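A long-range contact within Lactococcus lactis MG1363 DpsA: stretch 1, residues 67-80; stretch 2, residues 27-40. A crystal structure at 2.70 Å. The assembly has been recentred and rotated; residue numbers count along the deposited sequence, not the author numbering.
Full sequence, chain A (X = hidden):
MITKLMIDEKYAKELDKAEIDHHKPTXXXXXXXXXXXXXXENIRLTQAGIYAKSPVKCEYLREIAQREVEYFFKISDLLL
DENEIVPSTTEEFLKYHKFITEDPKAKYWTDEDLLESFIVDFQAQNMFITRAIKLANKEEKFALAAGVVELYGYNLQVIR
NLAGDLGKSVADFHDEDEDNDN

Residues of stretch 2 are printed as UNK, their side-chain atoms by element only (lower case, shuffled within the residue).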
ATOM      1  N   ARG A  67       1.873 -23.081   5.466  1.00 41.94           N
ATOM      2  CA  ARG A  67       3.110 -22.876   6.165  1.00 42.47           C
ATOM      3  C   ARG A  67       3.988 -24.118   6.072  1.00 41.46           C
ATOM      4  O   ARG A  67       5.224 -24.007   6.064  1.00 42.06           O
ATOM      5  CB  ARG A  67       2.871 -22.523   7.644  1.00 43.14           C
ATOM      6  CG  ARG A  67       2.042 -21.258   7.915  1.00 47.02           C
ATOM      7  CD  ARG A  67       2.715 -19.921   7.603  1.00 49.46           C
ATOM      8  NE  ARG A  67       3.446 -19.488   8.789  1.00 52.83           N
ATOM      9  CZ  ARG A  67       4.780 -19.450   8.912  1.00 55.34           C
ATOM     10  NH1 ARG A  67       5.318 -19.059  10.075  1.00 56.15           N
ATOM     11  NH2 ARG A  67       5.576 -19.770   7.892  1.00 55.39           N
ATOM     12  N   GLU A  68       3.366 -25.292   6.054  1.00 39.63           N
ATOM     13  CA  GLU A  68       4.119 -26.550   5.989  1.00 38.62           C
ATOM     14  C   GLU A  68       4.761 -26.676   4.606  1.00 37.71           C
ATOM     15  O   GLU A  68       5.893 -27.105   4.508  1.00 37.90           O
ATOM     16  CB  GLU A  68       3.228 -27.740   6.351  1.00 38.98           C
ATOM     17  CG  GLU A  68       2.706 -27.746   7.807  1.00 38.86           C
ATOM     18  CD  GLU A  68       3.599 -28.421   8.838  1.00 40.09           C
ATOM     19  OE1 GLU A  68       3.481 -29.648   9.004  1.00 41.66           O
ATOM     20  OE2 GLU A  68       4.389 -27.737   9.528  1.00 42.66           O
ATOM     21  N   VAL A  69       4.091 -26.249   3.554  1.00 36.78           N
ATOM     22  CA  VAL A  69       4.687 -26.188   2.230  1.00 36.13           C
ATOM     23  C   VAL A  69       5.770 -25.111   2.141  1.00 37.39           C
ATOM     24  O   VAL A  69       6.708 -25.243   1.372  1.00 37.66           O
ATOM     25  CB  VAL A  69       3.608 -25.870   1.207  1.00 35.76           C
ATOM     26  CG1 VAL A  69       4.196 -25.585  -0.201  1.00 35.72           C
ATOM     27  CG2 VAL A  69       2.583 -26.987   1.158  1.00 35.98           C
ATOM     28  N   GLU A  70       5.582 -24.030   2.873  1.00 38.63           N
ATOM     29  CA  GLU A  70       6.520 -22.940   2.921  1.00 39.43           C
ATOM     30  C   GLU A  70       7.843 -23.382   3.523  1.00 38.92           C
ATOM     31  O   GLU A  70       8.911 -22.952   3.077  1.00 37.95           O
ATOM     32  CB  GLU A  70       5.956 -21.801   3.744  1.00 40.63           C
ATOM     33  CG  GLU A  70       5.544 -20.554   2.962  1.00 45.15           C
ATOM     34  CD  GLU A  70       4.817 -19.528   3.852  1.00 48.98           C
ATOM     35  OE1 GLU A  70       5.452 -18.956   4.795  1.00 52.24           O
ATOM     36  OE2 GLU A  70       3.608 -19.305   3.621  1.00 49.17           O
ATOM     37  N   TYR A  71       7.760 -24.191   4.570  1.00 38.42           N
ATOM     38  CA  TYR A  71       8.918 -24.733   5.237  1.00 39.10           C
ATOM     39  C   TYR A  71       9.515 -25.848   4.372  1.00 39.41           C
ATOM     40  O   TYR A  71      10.720 -26.070   4.401  1.00 39.74           O
ATOM     41  CB  TYR A  71       8.551 -25.246   6.648  1.00 39.33           C
ATOM     42  CG  TYR A  71       8.532 -24.142   7.667  1.00 39.97           C
ATOM     43  CD1 TYR A  71       9.663 -23.410   7.908  1.00 39.64           C
ATOM     44  CD2 TYR A  71       7.371 -23.811   8.363  1.00 39.83           C
ATOM     45  CE1 TYR A  71       9.663 -22.398   8.802  1.00 40.10           C
ATOM     46  CE2 TYR A  71       7.367 -22.779   9.273  1.00 39.13           C
ATOM     47  CZ  TYR A  71       8.524 -22.068   9.470  1.00 39.32           C
ATOM     48  OH  TYR A  71       8.607 -21.017  10.351  1.00 42.01           O
ATOM     49  N   PHE A  72       8.667 -26.556   3.604  1.00 38.69           N
ATOM     50  CA  PHE A  72       9.143 -27.569   2.694  1.00 38.53           C
ATOM     51  C   PHE A  72      10.149 -26.923   1.758  1.00 38.39           C
ATOM     52  O   PHE A  72      11.300 -27.382   1.664  1.00 37.84           O
ATOM     53  CB  PHE A  72       8.002 -28.242   1.918  1.00 38.78           C
ATOM     54  CG  PHE A  72       8.444 -29.427   1.152  1.00 38.71           C
ATOM     55  CD1 PHE A  72       8.847 -29.298  -0.175  1.00 39.42           C
ATOM     56  CD2 PHE A  72       8.570 -30.660   1.771  1.00 40.84           C
ATOM     57  CE1 PHE A  72       9.288 -30.413  -0.919  1.00 40.58           C
ATOM     58  CE2 PHE A  72       9.014 -31.789   1.045  1.00 42.16           C
ATOM     59  CZ  PHE A  72       9.370 -31.665  -0.303  1.00 41.64           C
ATOM     60  N   PHE A  73       9.763 -25.842   1.068  1.00 38.43           N
ATOM     61  CA  PHE A  73      10.654 -25.164   0.114  1.00 37.82           C
ATOM     62  C   PHE A  73      11.835 -24.473   0.822  1.00 38.03           C
ATOM     63  O   PHE A  73      12.926 -24.383   0.282  1.00 37.98           O
ATOM     64  CB  PHE A  73       9.901 -24.123  -0.724  1.00 36.79           C
ATOM     65  CG  PHE A  73       9.019 -24.710  -1.801  1.00 37.38           C
ATOM     66  CD1 PHE A  73       7.627 -24.705  -1.657  1.00 36.10           C
ATOM     67  CD2 PHE A  73       9.566 -25.265  -2.951  1.00 38.46           C
ATOM     68  CE1 PHE A  73       6.821 -25.241  -2.630  1.00 35.54           C
ATOM     69  CE2 PHE A  73       8.744 -25.838  -3.935  1.00 37.43           C
ATOM     70  CZ  PHE A  73       7.370 -25.814  -3.774  1.00 36.08           C
ATOM     71  N   LYS A  74      11.634 -24.023   2.050  1.00 38.33           N
ATOM     72  CA  LYS A  74      12.642 -23.190   2.664  1.00 39.17           C
ATOM     73  C   LYS A  74      13.835 -24.073   3.061  1.00 38.63           C
ATOM     74  O   LYS A  74      14.992 -23.704   2.862  1.00 38.12           O
ATOM     75  CB  LYS A  74      12.071 -22.405   3.845  1.00 39.65           C
ATOM     76  CG  LYS A  74      12.953 -21.291   4.334  1.00 43.89           C
ATOM     77  CD  LYS A  74      12.845 -21.091   5.871  1.00 48.65           C
ATOM     78  CE  LYS A  74      12.934 -19.579   6.285  1.00 51.12           C
ATOM     79  NZ  LYS A  74      13.494 -19.405   7.683  1.00 52.48           N
ATOM     80  N   ILE A  75      13.520 -25.213   3.663  1.00 38.29           N
ATOM     81  CA  ILE A  75      14.496 -26.166   4.149  1.00 37.79           C
ATOM     82  C   ILE A  75      15.168 -26.972   3.043  1.00 36.78           C
ATOM     83  O   ILE A  75      16.355 -27.295   3.148  1.00 35.43           O
ATOM     84  CB  ILE A  75      13.840 -27.050   5.197  1.00 37.98           C
ATOM     85  CG1 ILE A  75      13.303 -26.156   6.323  1.00 37.77           C
ATOM     86  CG2 ILE A  75      14.852 -28.018   5.824  1.00 39.90           C
ATOM     87  CD1 ILE A  75      12.820 -26.926   7.455  1.00 38.59           C
ATOM     88  N   SER A  76      14.402 -27.265   1.998  1.00 35.66           N
ATOM     89  CA  SER A  76      14.882 -27.946   0.843  1.00 34.91           C
ATOM     90  C   SER A  76      15.943 -27.091   0.278  1.00 35.01           C
ATOM     91  O   SER A  76      17.022 -27.567  -0.032  1.00 36.13           O
ATOM     92  CB  SER A  76      13.790 -28.231  -0.187  1.00 34.70           C
ATOM     93  OG  SER A  76      12.905 -29.219   0.315  1.00 34.70           O
ATOM     94  N   ASP A  77      15.620 -25.820   0.111  1.00 35.52           N
ATOM     95  CA  ASP A  77      16.568 -24.853  -0.449  1.00 35.14           C
ATOM     96  C   ASP A  77      17.774 -24.760   0.416  1.00 34.58           C
ATOM     97  O   ASP A  77      18.874 -24.621  -0.118  1.00 34.31           O
ATOM     98  CB  ASP A  77      15.953 -23.474  -0.581  1.00 34.70           C
ATOM     99  CG  ASP A  77      15.165 -23.344  -1.811  1.00 36.47           C
ATOM    100  OD1 ASP A  77      14.250 -22.524  -1.883  1.00 39.75           O
ATOM    101  OD2 ASP A  77      15.381 -24.046  -2.797  1.00 39.00           O
ATOM    102  N   LEU A  78      17.592 -24.823   1.744  1.00 33.34           N
ATOM    103  CA  LEU A  78      18.725 -24.649   2.616  1.00 33.32           C
ATOM    104  C   LEU A  78      19.644 -25.855   2.420  1.00 35.20           C
ATOM    105  O   LEU A  78      20.868 -25.699   2.428  1.00 35.06           O
ATOM    106  CB  LEU A  78      18.281 -24.540   4.069  1.00 32.55           C
ATOM    107  CG  LEU A  78      17.846 -23.136   4.485  1.00 31.63           C
ATOM    108  CD1 LEU A  78      17.215 -23.149   5.862  1.00 31.41           C
ATOM    109  CD2 LEU A  78      18.999 -22.135   4.480  1.00 32.46           C
ATOM    110  N   LEU A  79      19.036 -27.025   2.244  1.00 36.50           N
ATOM    111  CA  LEU A  79      19.780 -28.298   2.039  1.00 36.41           C
ATOM    112  C   LEU A  79      20.504 -28.304   0.712  1.00 36.94           C
ATOM    113  O   LEU A  79      21.693 -28.494   0.677  1.00 37.47           O
ATOM    114  CB  LEU A  79      18.814 -29.496   2.125  1.00 36.75           C
ATOM    115  CG  LEU A  79      18.438 -30.035   3.540  1.00 37.29           C
ATOM    116  CD1 LEU A  79      17.191 -30.920   3.445  1.00 37.37           C
ATOM    117  CD2 LEU A  79      19.568 -30.808   4.183  1.00 37.68           C
ATOM    118  N   LEU A  80      19.795 -28.112  -0.385  1.00 37.56           N
ATOM    119  CA  LEU A  80      20.444 -28.002  -1.685  1.00 38.44           C
ATOM    120  C   LEU A  80      21.573 -26.981  -1.698  1.00 39.67           C
ATOM    121  O   LEU A  80      22.454 -27.028  -2.543  1.00 41.85           O
ATOM    122  CB  LEU A  80      19.424 -27.657  -2.783  1.00 38.37           C
ATOM    123  CG  LEU A  80      18.816 -28.868  -3.521  1.00 38.55           C
ATOM    124  CD1 LEU A  80      17.805 -29.553  -2.660  1.00 40.08           C
ATOM    125  CD2 LEU A  80      18.192 -28.497  -4.828  1.00 38.57           C
ATOM    126  N   UNK A  27      22.628 -35.021   8.909  1.00 53.89           N
ATOM    127  CA  UNK A  27      21.590 -34.029   9.048  1.00 52.32           C
ATOM    128  C   UNK A  27      20.575 -34.244   7.907  1.00 51.12           C
ATOM    129  O   UNK A  27      19.399 -34.436   8.183  1.00 51.63           O
ATOM    130  c   UNK A  27      22.170 -32.634   9.000  1.00 52.54           C
ATOM    131  N   UNK A  28      21.040 -34.289   6.661  1.00 49.57           N
ATOM    132  CA  UNK A  28      20.183 -34.399   5.471  1.00 48.37           C
ATOM    133  C   UNK A  28      19.326 -35.640   5.456  1.00 48.01           C
ATOM    134  O   UNK A  28      18.245 -35.683   4.877  1.00 47.73           O
ATOM    135  N   UNK A  29      19.819 -36.704   6.071  1.00 47.79           N
ATOM    136  CA  UNK A  29      19.060 -37.971   6.131  1.00 47.73           C
ATOM    137  C   UNK A  29      17.895 -37.767   7.093  1.00 46.47           C
ATOM    138  O   UNK A  29      16.735 -37.986   6.724  1.00 46.71           O
ATOM    139  c   UNK A  29      19.964 -39.106   6.663  1.00 47.71           C
ATOM    140  N   UNK A  30      18.222 -37.342   8.321  1.00 45.01           N
ATOM    141  CA  UNK A  30      17.210 -37.016   9.309  1.00 44.36           C
ATOM    142  C   UNK A  30      16.115 -36.058   8.809  1.00 43.97           C
ATOM    143  O   UNK A  30      14.946 -36.242   9.131  1.00 42.97           O
ATOM    144  c   UNK A  30      16.986 -36.335  11.745  1.00 46.84           C
ATOM    145  c   UNK A  30      17.601 -38.639  13.150  1.00 48.33           C
ATOM    146  c   UNK A  30      17.881 -36.436  10.542  1.00 44.76           C
ATOM    147  s   UNK A  30      16.233 -37.960  12.117  1.00 49.91           S
ATOM    148  N   UNK A  31      16.496 -35.068   8.015  1.00 43.37           N
ATOM    149  CA  UNK A  31      15.584 -34.074   7.474  1.00 43.68           C
ATOM    150  C   UNK A  31      14.694 -34.607   6.375  1.00 43.77           C
ATOM    151  O   UNK A  31      13.742 -33.928   5.978  1.00 43.21           O
ATOM    152  c   UNK A  31      16.342 -32.865   6.934  1.00 43.97           C
ATOM    153  c   UNK A  31      15.844 -31.211   8.732  1.00 42.53           C
ATOM    154  c   UNK A  31      16.942 -31.950   7.993  1.00 43.04           C
ATOM    155  c   UNK A  31      17.956 -30.988   7.386  1.00 42.45           C
ATOM    156  N   UNK A  32      15.031 -35.796   5.861  1.00 43.81           N
ATOM    157  CA  UNK A  32      14.213 -36.522   4.905  1.00 43.76           C
ATOM    158  C   UNK A  32      12.945 -37.013   5.533  1.00 44.27           C
ATOM    159  O   UNK A  32      11.928 -37.138   4.845  1.00 43.99           O
ATOM    160  N   UNK A  33      13.027 -37.298   6.823  1.00 44.51           N
ATOM    161  CA  UNK A  33      11.879 -37.630   7.602  1.00 45.78           C
ATOM    162  C   UNK A  33      11.064 -36.361   7.952  1.00 45.83           C
ATOM    163  O   UNK A  33       9.825 -36.389   8.082  1.00 45.50           O
ATOM    164  c   UNK A  33      12.883 -39.689   8.738  1.00 50.60           C
ATOM    165  n   UNK A  33      13.924 -41.628   8.983  1.00 51.69           N
ATOM    166  c   UNK A  33      12.356 -38.272   8.872  1.00 46.75           C
ATOM    167  n   UNK A  33      12.205 -40.745   8.028  1.00 52.11           N
ATOM    168  c   UNK A  33      13.953 -40.270   9.343  1.00 51.56           C
ATOM    169  c   UNK A  33      12.908 -41.862   8.151  1.00 52.00           C
ATOM    170  N   UNK A  34      11.770 -35.239   8.156  1.00 45.82           N
ATOM    171  CA  UNK A  34      11.117 -34.030   8.595  1.00 44.88           C
ATOM    172  C   UNK A  34      10.337 -33.531   7.424  1.00 43.97           C
ATOM    173  O   UNK A  34       9.145 -33.298   7.559  1.00 44.21           O
ATOM    174  c   UNK A  34      11.403 -31.659   9.208  1.00 46.02           C
ATOM    175  c   UNK A  34      12.739 -33.407  10.336  1.00 45.50           C
ATOM    176  c   UNK A  34      12.106 -32.968   9.045  1.00 44.92           C
ATOM    177  N   UNK A  35      11.001 -33.479   6.268  1.00 42.10           N
ATOM    178  CA  UNK A  35      10.386 -33.006   5.038  1.00 41.78           C
ATOM    179  C   UNK A  35       9.254 -33.856   4.548  1.00 41.65           C
ATOM    180  O   UNK A  35       8.344 -33.361   3.860  1.00 40.92           O
ATOM    181  c   UNK A  35      11.407 -33.000   3.900  1.00 41.45           C
ATOM    182  c   UNK A  35      11.916 -30.569   3.836  1.00 42.62           C
ATOM    183  c   UNK A  35      13.541 -32.264   2.977  1.00 42.80           C
ATOM    184  c   UNK A  35      12.509 -31.971   4.027  1.00 41.85           C
ATOM    185  N   UNK A  36       9.327 -35.144   4.855  1.00 41.48           N
ATOM    186  CA  UNK A  36       8.307 -36.063   4.332  1.00 41.42           C
ATOM    187  C   UNK A  36       7.101 -35.874   5.224  1.00 41.39           C
ATOM    188  O   UNK A  36       5.973 -35.794   4.721  1.00 41.11           O
ATOM    189  o   UNK A  36       9.567 -37.762   3.097  1.00 40.23           O
ATOM    190  c   UNK A  36       8.751 -37.524   4.242  1.00 41.33           C
ATOM    191  N   UNK A  37       7.357 -35.816   6.530  1.00 41.03           N
ATOM    192  CA  UNK A  37       6.339 -35.453   7.494  1.00 41.73           C
ATOM    193  C   UNK A  37       5.630 -34.144   7.125  1.00 42.23           C
ATOM    194  O   UNK A  37       4.411 -34.053   7.230  1.00 42.25           O
ATOM    195  o   UNK A  37       6.898 -37.779   8.903  1.00 42.76           O
ATOM    196  c   UNK A  37       6.919 -35.377   8.917  1.00 42.11           C
ATOM    197  c   UNK A  37       7.205 -36.764   9.515  1.00 42.45           C
ATOM    198  n   UNK A  37       7.828 -36.800  10.696  1.00 43.09           N
ATOM    199  N   UNK A  38       6.378 -33.136   6.678  1.00 41.96           N
ATOM    200  CA  UNK A  38       5.819 -31.848   6.308  1.00 41.45           C
ATOM    201  C   UNK A  38       4.759 -32.039   5.248  1.00 42.18           C
ATOM    202  O   UNK A  38       3.680 -31.482   5.362  1.00 42.33           O
ATOM    203  c   UNK A  38       6.889 -30.884   5.813  1.00 40.31           C
ATOM    204  c   UNK A  38       6.921 -29.420   7.884  1.00 38.61           C
ATOM    205  c   UNK A  38       8.848 -29.520   6.264  1.00 38.86           C
ATOM    206  c   UNK A  38       7.746 -30.288   6.921  1.00 38.98           C
ATOM    207  N   UNK A  39       5.077 -32.816   4.218  1.00 42.75           N
ATOM    208  CA  UNK A  39       4.181 -32.940   3.086  1.00 43.19           C
ATOM    209  C   UNK A  39       2.988 -33.791   3.379  1.00 43.66           C
ATOM    210  O   UNK A  39       1.912 -33.536   2.822  1.00 44.15           O
ATOM    211  c   UNK A  39       2.833 -32.329  -1.046  1.00 45.85           C
ATOM    212  c   UNK A  39       3.266 -33.008   0.072  1.00 45.38           C
ATOM    213  c   UNK A  39       3.622 -31.357  -1.594  1.00 45.06           C
ATOM    214  c   UNK A  39       4.476 -32.729   0.633  1.00 43.57           C
ATOM    215  c   UNK A  39       4.899 -33.441   1.851  1.00 43.20           C
ATOM    216  c   UNK A  39       4.830 -31.055  -1.019  1.00 44.30           C
ATOM    217  c   UNK A  39       5.242 -31.721   0.095  1.00 43.55           C
ATOM    218  N   UNK A  40       3.116 -34.783   4.260  1.00 43.46           N
ATOM    219  CA  UNK A  40       1.974 -35.642   4.508  1.00 43.57           C
ATOM    220  C   UNK A  40       1.044 -34.901   5.437  1.00 42.39           C
ATOM    221  O   UNK A  40      -0.150 -34.980   5.245  1.00 43.02           O
ATOM    222  c   UNK A  40       1.644 -37.552   6.201  1.00 44.92           C
ATOM    223  c   UNK A  40       2.996 -37.789   2.660  1.00 44.31           C
ATOM    224  c   UNK A  40       2.218 -38.101   3.895  1.00 43.90           C
ATOM    225  c   UNK A  40       2.424 -37.089   5.010  1.00 43.90           C
TER

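Position 27 carries a single side-chain carbon pointing toward stretch 1; it is Ala27, whose CB comes no nearer than 5.8 Å, to Leu79 CD2. Position 28 has no side-chain atoms and is Gly28. Its bare CA lies 3.9 Å from Leu79 CD2, so the leucine methyl packs directly against main chain. Position 29, again one carbon, points away: Ala29. At position 30 an unbranched chain of two carbons, a sulfur and a terminal carbon identifies Met30, out of reach of stretch 1.

Position 31 has four carbons, forked at the second, directed toward Leu79 and Ile75. This is Leu31, whose CD1 lies 3.6 Å from Leu79 CD2; the fork beyond CB lets a leucine present two methyls to its neighbours. Position 32 has no side chain and is Gly32. A CB here would point away from stretch 1 and come within 3.0 Å of Ala29 O, a clash that glycine avoids. Position 33 bears one carbon and a five-membered ring of three carbons and two nitrogens, far from the partner helix: His33, with ND1 hydrogen-bonded elsewhere in the structure. Position 34 has one carbon carrying two more, the compact branching of Val34, buried but without close contact across the interface.

Position 35 shows four carbons forked at the second, enclosed by Phe72, Ile75, Ser76 and Leu79. This is Leu35, a knob in the hole formed by those four residues; its CD1 approaches Leu79 CD1 at 3.9 Å, and its CD2 lies 4.2 Å from Ile75 CB. Position 36, one carbon and one oxygen, points away and is Ser36. Buried, its hydroxyl is satisfied within its own helix, Ser36 OG donating to Gly32 O at 3.0 Å. Position 37 has two carbons, the second carrying an oxygen and a nitrogen: Asn37, whose end leads away from stretch 1 and whose OD1 is hydrogen-bonded elsewhere in the structure.

Position 38 is a third four-carbon side chain forked at the second, reaching toward Glu68, Tyr71 and Phe72. It is Leu38, whose forked apolar end packs with CD1 4.3 Å from Tyr71 CB; CD2, 3.5 Å from Glu68 OE2, makes a van der Waals contact, since a methyl cannot hydrogen-bond. Position 39 has one carbon and a six-carbon ring that turns its edge to the face of Phe72, the planes at 83° and the ring centroids 5.2 Å apart; it is Phe39. Position 40 has four carbons forked at the first, one arm two carbons long; Ile40 is buried but out of reach.

The helices run nearly antiparallel, at 150°, with axes 8.9 Å apart at closest approach. No hydrogen bond crosses between them, so the contact rests on apolar packing. Leu31, Leu35 and Leu38 recur at helical spacing along one side and meet Leu79, Ile75, Phe72 and Tyr71 in reverse order. The two stretches bury 617 Å², both sides summed. Ser76 OG donates to Phe72 O at 2.8 Å, which keeps a polar group satisfied beside the Leu35 knob.

Stretch 2 (27-40) AGAMLGHVLSNLFI
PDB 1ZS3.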